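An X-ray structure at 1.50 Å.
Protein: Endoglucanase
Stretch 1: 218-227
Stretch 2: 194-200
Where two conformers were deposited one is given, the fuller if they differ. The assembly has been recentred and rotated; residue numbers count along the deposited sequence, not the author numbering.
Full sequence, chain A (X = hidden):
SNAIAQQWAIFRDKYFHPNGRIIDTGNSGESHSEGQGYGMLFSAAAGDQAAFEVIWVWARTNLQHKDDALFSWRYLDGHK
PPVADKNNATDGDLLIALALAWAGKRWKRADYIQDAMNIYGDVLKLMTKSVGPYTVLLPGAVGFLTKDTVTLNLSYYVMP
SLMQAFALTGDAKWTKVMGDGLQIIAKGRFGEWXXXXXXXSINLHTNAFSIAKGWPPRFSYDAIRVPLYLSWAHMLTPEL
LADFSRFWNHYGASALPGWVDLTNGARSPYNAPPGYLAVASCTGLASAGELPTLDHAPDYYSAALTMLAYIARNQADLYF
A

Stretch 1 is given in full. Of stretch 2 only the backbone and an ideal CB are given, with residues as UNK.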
# COMPACT_ATOMS: atom_id res chain seq x y z
N ARG A 218 -0.49 8.70 -15.24
CA ARG A 218 -1.83 8.18 -15.00
C ARG A 218 -2.16 8.12 -13.51
O ARG A 218 -1.26 8.08 -12.66
CB ARG A 218 -1.98 6.76 -15.56
CG ARG A 218 -1.78 6.69 -17.04
CD ARG A 218 -1.64 5.26 -17.48
NE ARG A 218 -1.47 5.19 -18.93
CZ ARG A 218 -1.27 4.06 -19.58
NH1 ARG A 218 -1.21 2.92 -18.92
NH2 ARG A 218 -1.12 4.08 -20.91
N PHE A 219 -3.44 8.12 -13.22
CA PHE A 219 -4.04 7.58 -12.00
C PHE A 219 -4.46 6.16 -12.34
O PHE A 219 -5.29 6.00 -13.13
CB PHE A 219 -5.29 8.40 -11.62
CG PHE A 219 -6.11 7.81 -10.48
CD1 PHE A 219 -5.86 8.13 -9.19
CD2 PHE A 219 -7.18 7.00 -10.74
CE1 PHE A 219 -6.63 7.64 -8.17
CE2 PHE A 219 -7.95 6.48 -9.72
CZ PHE A 219 -7.66 6.79 -8.43
N SER A 220 -3.84 5.17 -11.72
CA SER A 220 -4.12 3.79 -12.03
C SER A 220 -3.85 2.83 -10.87
O SER A 220 -4.32 3.06 -9.80
CB SER A 220 -3.42 3.34 -13.33
OG SER A 220 -2.06 3.08 -13.22
N TYR A 221 -3.08 1.79 -11.12
CA TYR A 221 -3.03 0.67 -10.23
C TYR A 221 -2.31 0.92 -8.91
O TYR A 221 -2.51 0.21 -7.98
CB TYR A 221 -2.44 -0.52 -10.97
CG TYR A 221 -3.28 -0.92 -12.13
CD1 TYR A 221 -4.34 -1.75 -11.97
CD2 TYR A 221 -3.05 -0.41 -13.39
CE1 TYR A 221 -5.13 -2.10 -13.01
CE2 TYR A 221 -3.86 -0.76 -14.45
CZ TYR A 221 -4.89 -1.61 -14.25
OH TYR A 221 -5.74 -2.02 -15.24
N ASP A 222 -1.49 1.96 -8.86
CA ASP A 222 -0.91 2.42 -7.60
C ASP A 222 -1.81 3.43 -6.88
O ASP A 222 -2.17 3.25 -5.74
CB ASP A 222 0.44 3.12 -7.85
CG ASP A 222 1.55 2.19 -8.34
OD1 ASP A 222 1.58 1.87 -9.55
OD2 ASP A 222 2.44 1.85 -7.56
N ALA A 223 -2.20 4.46 -7.61
CA ALA A 223 -2.88 5.60 -7.02
C ALA A 223 -4.25 5.26 -6.45
O ALA A 223 -4.73 5.95 -5.61
CB ALA A 223 -2.97 6.76 -8.00
N ILE A 224 -4.82 4.15 -6.88
CA ILE A 224 -6.15 3.81 -6.45
C ILE A 224 -6.07 3.38 -5.00
O ILE A 224 -7.04 3.59 -4.30
CB ILE A 224 -6.68 2.58 -7.25
CG1 ILE A 224 -8.11 2.20 -6.88
CG2 ILE A 224 -5.79 1.37 -7.01
CD1 ILE A 224 -9.11 3.26 -7.27
N ARG A 225 -4.94 3.10 -4.41
CA ARG A 225 -4.87 2.93 -2.98
C ARG A 225 -5.03 4.21 -2.16
O ARG A 225 -5.25 4.14 -0.98
CB ARG A 225 -3.66 2.10 -2.58
CG ARG A 225 -3.81 0.65 -3.02
CD ARG A 225 -2.80 -0.30 -2.42
NE ARG A 225 -2.51 -1.38 -3.37
CZ ARG A 225 -2.99 -2.63 -3.32
NH1 ARG A 225 -2.67 -3.47 -4.25
NH2 ARG A 225 -3.77 -3.04 -2.34
N VAL A 226 -4.71 5.34 -2.76
CA VAL A 226 -4.69 6.59 -2.00
C VAL A 226 -6.02 6.91 -1.31
O VAL A 226 -6.05 7.09 -0.11
CB VAL A 226 -4.19 7.78 -2.84
CG1 VAL A 226 -4.36 9.10 -2.09
CG2 VAL A 226 -2.72 7.57 -3.18
N PRO A 227 -7.11 6.99 -2.06
CA PRO A 227 -8.38 7.25 -1.38
C PRO A 227 -8.72 6.19 -0.33
O PRO A 227 -9.29 6.53 0.71
CB PRO A 227 -9.40 7.30 -2.53
CG PRO A 227 -8.73 6.56 -3.68
CD PRO A 227 -7.28 6.90 -3.53
N UNK A 194 -8.73 16.13 -10.90
CA UNK A 194 -7.94 16.50 -9.73
C UNK A 194 -7.54 15.26 -8.93
O UNK A 194 -7.81 15.15 -7.73
CB UNK A 194 -8.72 17.47 -8.84
N UNK A 195 -6.89 14.31 -9.63
CA UNK A 195 -6.52 13.02 -9.07
C UNK A 195 -5.02 12.97 -8.77
O UNK A 195 -4.22 13.60 -9.46
CB UNK A 195 -6.91 11.89 -10.03
N UNK A 196 -4.62 12.19 -7.78
CA UNK A 196 -3.20 11.98 -7.54
C UNK A 196 -2.62 11.06 -8.60
O UNK A 196 -3.31 10.16 -9.11
CB UNK A 196 -2.97 11.40 -6.14
N UNK A 197 -1.36 11.24 -8.97
CA UNK A 197 -0.73 10.32 -9.93
C UNK A 197 -0.19 9.09 -9.22
O UNK A 197 0.04 9.07 -8.00
CB UNK A 197 0.40 11.02 -10.69
N UNK A 198 0.04 8.04 -10.02
CA UNK A 198 0.81 6.89 -9.53
C UNK A 198 2.17 7.34 -9.00
O UNK A 198 2.62 6.85 -7.95
CB UNK A 198 0.99 5.85 -10.64
N UNK A 199 2.82 8.28 -9.69
CA UNK A 199 4.18 8.71 -9.38
C UNK A 199 4.26 10.23 -9.49
O UNK A 199 3.96 10.79 -10.56
CB UNK A 199 5.19 8.04 -10.31
N UNK A 200 4.68 10.88 -8.40
CA UNK A 200 4.78 12.33 -8.30
C UNK A 200 6.25 12.72 -8.28
O UNK A 200 7.08 12.01 -7.72
CB UNK A 200 4.06 12.85 -7.05

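Position 194 has a positive phi (57°) with psi 55°, and nothing of stretch 1 lies near its ideal CB. Glycine, asparagine or aspartate would be at ease with such angles, and stretch 1 sets no further demand. The deposited residue is Lys194, whose side chain makes no contact with stretch 1.

At position 195 the CA-to-CB bond points toward stretch 1, and the ideal CB lies 4.0 Å from Phe219 CD1. The ring face that stretch 1 offers here favours an apolar side chain; leucine, isoleucine, valine or methionine would suit. Leu195 is found, with chi1 m and chi2 t. Its CD2 sits over one face of the Phe219 ring, 4.2 Å from the centroid and 11° off the ring normal, a CH-pi contact.

Position 196 points sideways, with its ideal CB 4.8 Å from Val226 CG2 and 5.0 Å from Ala223 CB. The surroundings are apolar, and phi/psi of -74/148 admits proline as well as valine, alanine or leucine. Pro196 lays its ring along this surface: CG lies 4.3 Å from Val226 CG1 and 4.5 Å from Ala223 CB, while CD is 4.0 Å from Phe219 CD1. Its carbonyl O, near the plane of the Phe219 ring at its edge, has no polar partner in the model.

At position 197 CB points away overall, although the ideal CB is 3.9 Å from Arg218 O. The extended angles (-84/161) again allow proline among many residues. Pro197 is present; its CA makes a CA-H...O contact of 3.6 Å with Arg218 O.

Position 198 offers the clearest evidence. Its N donates to Arg218 O (2.9 Å, 172°), which argues against proline, and its sideways CB stands near the amides of Ser220, Asp222 and Ala223 and the Ser220 hydroxyl. A short acceptor is wanted: aspartate best, asparagine plausible. Asp198, chi1 m, brings its carboxylate into this nest. OD1 accepts from Ala223 N (2.9 Å) and Ser220 N (3.0 Å), and weakly from Asp222 N (3.4 Å); OD2 accepts from Ser220 OG (2.6 Å). Together these bonds tie Ser220 and the start of the turn from Asp222 to Arg225 to stretch 2.

Position 199 has its ideal CB clear of stretch 1, so many side chains fit, but a long one could approach the Asp222 carboxylate, where a donor would be useful. Trp199 does so through water 4, which accepts from NE1 (2.7 Å) and donates to Asp222 OD1 (3.1 Å).

Position 200 is extended and out of reach, leaving its identity open; it is Leu200.

Stretch 2 194-200: KLPPDWL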
# COMPACT_ATOMS: atom_id res chain seq x y z
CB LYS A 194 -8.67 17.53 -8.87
CG LYS A 194 -9.08 18.78 -9.63
CD LYS A 194 -10.32 19.42 -9.03
CE LYS A 194 -9.94 20.51 -8.05
NZ LYS A 194 -10.74 21.75 -8.26
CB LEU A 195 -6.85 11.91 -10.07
CG LEU A 195 -8.35 11.66 -10.30
CD1 LEU A 195 -8.58 10.88 -11.58
CD2 LEU A 195 -8.99 10.93 -9.11
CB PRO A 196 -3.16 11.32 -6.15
CG PRO A 196 -4.47 10.53 -6.10
CD PRO A 196 -5.47 11.39 -6.86
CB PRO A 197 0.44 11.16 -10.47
CG PRO A 197 0.85 11.98 -9.29
CD PRO A 197 -0.42 12.28 -8.51
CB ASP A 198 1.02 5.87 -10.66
CG ASP A 198 -0.27 5.20 -11.13
OD1 ASP A 198 -1.21 4.97 -10.32
OD2 ASP A 198 -0.32 4.86 -12.35
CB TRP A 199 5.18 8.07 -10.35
CG TRP A 199 5.20 6.55 -10.27
CD1 TRP A 199 4.53 5.67 -11.08
CD2 TRP A 199 5.93 5.76 -9.33
NE1 TRP A 199 4.79 4.37 -10.69
CE2 TRP A 199 5.66 4.41 -9.62
CE3 TRP A 199 6.79 6.07 -8.28
CZ2 TRP A 199 6.23 3.36 -8.88
CZ3 TRP A 199 7.35 5.03 -7.54
CH2 TRP A 199 7.07 3.70 -7.85
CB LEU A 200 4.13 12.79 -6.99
CG LEU A 200 4.16 14.29 -6.72
CD1 LEU A 200 3.14 14.99 -7.60
CD2 LEU A 200 3.88 14.53 -5.25
O HOH W 1 0.44 1.71 -11.70
O HOH W 2 2.42 2.80 -12.76
O HOH W 3 1.92 8.68 -12.55
O HOH W 4 3.97 1.91 -11.45
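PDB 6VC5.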